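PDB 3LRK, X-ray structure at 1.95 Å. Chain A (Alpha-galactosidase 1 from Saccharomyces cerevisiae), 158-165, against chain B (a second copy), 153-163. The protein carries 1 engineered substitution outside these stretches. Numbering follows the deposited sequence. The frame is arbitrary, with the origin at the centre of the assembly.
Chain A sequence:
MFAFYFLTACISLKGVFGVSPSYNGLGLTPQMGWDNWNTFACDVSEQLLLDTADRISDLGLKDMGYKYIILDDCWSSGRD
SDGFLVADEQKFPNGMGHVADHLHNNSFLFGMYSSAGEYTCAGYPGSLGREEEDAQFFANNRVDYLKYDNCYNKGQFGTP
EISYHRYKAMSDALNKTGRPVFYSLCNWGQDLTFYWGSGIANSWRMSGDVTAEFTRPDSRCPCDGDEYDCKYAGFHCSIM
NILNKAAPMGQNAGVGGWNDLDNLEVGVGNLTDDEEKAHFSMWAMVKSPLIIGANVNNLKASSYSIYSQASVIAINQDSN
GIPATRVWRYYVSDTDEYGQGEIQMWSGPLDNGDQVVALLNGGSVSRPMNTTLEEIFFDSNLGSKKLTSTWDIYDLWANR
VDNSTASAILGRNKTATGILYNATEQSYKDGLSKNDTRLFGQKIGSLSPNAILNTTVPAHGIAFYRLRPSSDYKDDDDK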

# COMPACT_ATOMS: atom_id res chain seq x y z
N GLY A 158 0.38 12.35 -4.23
CA GLY A 158 1.05 11.19 -3.62
C GLY A 158 0.83 11.06 -2.14
O GLY A 158 0.89 9.95 -1.59
N THR A 159 0.54 12.19 -1.49
CA THR A 159 0.11 12.21 -0.09
C THR A 159 -1.13 13.11 0.04
O THR A 159 -1.35 13.99 -0.78
CB THR A 159 1.21 12.74 0.87
OG1 THR A 159 1.45 14.13 0.63
CG2 THR A 159 2.53 11.95 0.71
N PRO A 160 -1.98 12.86 1.06
CA PRO A 160 -3.10 13.80 1.32
C PRO A 160 -2.67 15.27 1.40
O PRO A 160 -3.32 16.15 0.82
CB PRO A 160 -3.62 13.33 2.69
CG PRO A 160 -3.35 11.86 2.66
CD PRO A 160 -2.00 11.72 1.98
N GLU A 161 -1.58 15.54 2.11
CA GLU A 161 -1.17 16.92 2.38
C GLU A 161 -0.78 17.71 1.12
O GLU A 161 -1.15 18.88 0.99
CB GLU A 161 -0.03 16.93 3.40
CG GLU A 161 0.41 18.31 3.83
CD GLU A 161 1.83 18.32 4.36
OE1 GLU A 161 2.10 19.16 5.24
OE2 GLU A 161 2.67 17.50 3.90
N ILE A 162 -0.03 17.08 0.22
CA ILE A 162 0.34 17.76 -1.03
C ILE A 162 -0.86 18.03 -1.96
O ILE A 162 -0.95 19.10 -2.55
CB ILE A 162 1.51 17.05 -1.77
CG1 ILE A 162 2.02 17.93 -2.92
CG2 ILE A 162 1.10 15.66 -2.27
CD1 ILE A 162 3.43 17.58 -3.41
N SER A 163 -1.76 17.06 -2.10
CA SER A 163 -2.94 17.25 -2.96
C SER A 163 -3.91 18.27 -2.34
O SER A 163 -4.47 19.12 -3.04
CB SER A 163 -3.65 15.92 -3.20
OG SER A 163 -2.92 15.14 -4.14
N TYR A 164 -4.10 18.18 -1.03
CA TYR A 164 -4.89 19.16 -0.31
C TYR A 164 -4.39 20.60 -0.52
O TYR A 164 -5.17 21.50 -0.79
CB TYR A 164 -4.92 18.83 1.19
CG TYR A 164 -5.45 19.94 2.06
CD1 TYR A 164 -6.83 20.09 2.27
CD2 TYR A 164 -4.58 20.83 2.69
CE1 TYR A 164 -7.32 21.09 3.08
CE2 TYR A 164 -5.07 21.86 3.50
CZ TYR A 164 -6.44 21.97 3.69
OH TYR A 164 -6.93 22.98 4.50
N HIS A 165 -3.08 20.82 -0.38
CA HIS A 165 -2.56 22.19 -0.54
C HIS A 165 -2.71 22.72 -1.97
O HIS A 165 -3.01 23.90 -2.17
CB HIS A 165 -1.14 22.31 0.01
CG HIS A 165 -1.10 22.42 1.51
ND1 HIS A 165 -1.65 23.49 2.18
CD2 HIS A 165 -0.61 21.59 2.46
CE1 HIS A 165 -1.48 23.32 3.48
NE2 HIS A 165 -0.86 22.18 3.68
N ASN B 153 -9.45 17.15 9.82
CA ASN B 153 -8.04 17.46 10.10
C ASN B 153 -7.31 18.27 9.01
O ASN B 153 -6.08 18.39 9.05
CB ASN B 153 -7.26 16.19 10.48
CG ASN B 153 -7.29 15.14 9.39
OD1 ASN B 153 -7.26 15.47 8.19
ND2 ASN B 153 -7.38 13.89 9.78
N LYS B 154 -8.05 18.79 8.03
CA LYS B 154 -7.50 19.72 7.04
C LYS B 154 -6.29 19.16 6.27
O LYS B 154 -5.31 19.87 6.05
CB LYS B 154 -7.10 21.05 7.72
CG LYS B 154 -8.25 21.75 8.46
CD LYS B 154 -7.76 23.02 9.18
CE LYS B 154 -8.07 24.27 8.40
NZ LYS B 154 -7.86 25.48 9.28
N GLY B 155 -6.36 17.88 5.90
CA GLY B 155 -5.29 17.22 5.14
C GLY B 155 -4.03 16.86 5.92
O GLY B 155 -3.06 16.37 5.32
N GLN B 156 -4.06 17.03 7.24
CA GLN B 156 -2.87 16.81 8.08
C GLN B 156 -2.75 15.37 8.59
O GLN B 156 -2.63 15.11 9.80
CB GLN B 156 -2.81 17.81 9.23
CG GLN B 156 -2.69 19.25 8.80
CD GLN B 156 -2.43 20.20 9.94
OE1 GLN B 156 -1.90 19.81 10.98
NE2 GLN B 156 -2.80 21.47 9.76
N PHE B 157 -2.76 14.45 7.64
CA PHE B 157 -2.64 13.02 7.88
C PHE B 157 -1.98 12.40 6.64
O PHE B 157 -1.72 13.12 5.66
CB PHE B 157 -4.02 12.40 8.15
CG PHE B 157 -4.88 12.27 6.92
CD1 PHE B 157 -4.97 11.04 6.26
CD2 PHE B 157 -5.57 13.37 6.41
CE1 PHE B 157 -5.75 10.91 5.10
CE2 PHE B 157 -6.35 13.25 5.26
CZ PHE B 157 -6.43 12.01 4.60
N GLY B 158 -1.72 11.10 6.67
CA GLY B 158 -1.23 10.40 5.47
C GLY B 158 0.15 9.79 5.63
O GLY B 158 0.48 8.81 4.96
N THR B 159 0.93 10.37 6.53
CA THR B 159 2.22 9.80 6.95
C THR B 159 2.30 9.80 8.48
O THR B 159 1.64 10.59 9.14
CB THR B 159 3.43 10.59 6.38
OG1 THR B 159 3.50 11.88 6.98
CG2 THR B 159 3.36 10.73 4.85
N PRO B 160 3.09 8.88 9.06
CA PRO B 160 3.33 8.94 10.52
C PRO B 160 3.76 10.32 11.03
O PRO B 160 3.25 10.81 12.04
CB PRO B 160 4.47 7.93 10.72
CG PRO B 160 4.22 6.92 9.65
CD PRO B 160 3.77 7.72 8.45
N GLU B 161 4.68 10.96 10.32
CA GLU B 161 5.27 12.22 10.78
C GLU B 161 4.27 13.37 10.88
O GLU B 161 4.30 14.14 11.85
CB GLU B 161 6.45 12.60 9.89
CG GLU B 161 7.20 13.83 10.34
CD GLU B 161 7.96 14.49 9.21
OE1 GLU B 161 9.02 15.09 9.49
OE2 GLU B 161 7.50 14.42 8.03
N ILE B 162 3.40 13.52 9.88
CA ILE B 162 2.39 14.58 9.92
C ILE B 162 1.33 14.37 11.02
O ILE B 162 0.95 15.32 11.70
CB ILE B 162 1.74 14.85 8.53
CG1 ILE B 162 0.88 16.12 8.59
CG2 ILE B 162 0.92 13.63 8.05
CD1 ILE B 162 0.58 16.73 7.21
N SER B 163 0.86 13.13 11.19
CA SER B 163 -0.13 12.84 12.24
C SER B 163 0.49 12.97 13.64
O SER B 163 -0.13 13.51 14.57
CB SER B 163 -0.74 11.46 12.04
OG SER B 163 -1.67 11.48 10.97
O HOH W 1 0.04 13.78 3.81

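The two stretches bury 403 Å² between them without a direct hydrogen bond; packing and one bridging water join the start of a chain A helix to a chain B loop and the helix that follows it. That loop opens with a type I' turn from Asn B153 to Gln B156. At its corner, Lys B154 O lies over a face of the Tyr A164 ring, 3.2 Å from Tyr A164 CE2, while the end of the lysine side chain leads away from the chain A stretch. Gly B155 CA sits over the same ring, 4.1 Å from Tyr A164 CG. Here glycine suits both the positive phi and the tight fit, since a CB would lie 2.7 Å from Tyr A164 CG.

Phe B157 presents its ring face to Pro A160, whose CB stands 3.9 Å from the centroid of the Phe B157 ring in a CH-pi contact. Its carbonyl also serves the interface: water 1 accepts from Glu A161 N (2.9 Å) and donates to Phe B157 O (2.6 Å), satisfying an amide in the helix's first turn. At Gly B158, a CB would strike Pro A160 CD at 2.5 Å. Thr B159 caps its own helix through a weak bond from Ile B162 N to Thr B159 OG1 (3.3 Å), and its CG2 lies 4.4 Å from Thr A159 CG2. Finally, Ile B162 points its CA-to-CB bond toward chain A, and its long aliphatic chain brings CD1 within van der Waals contact of Glu A161 OE1 (3.5 Å).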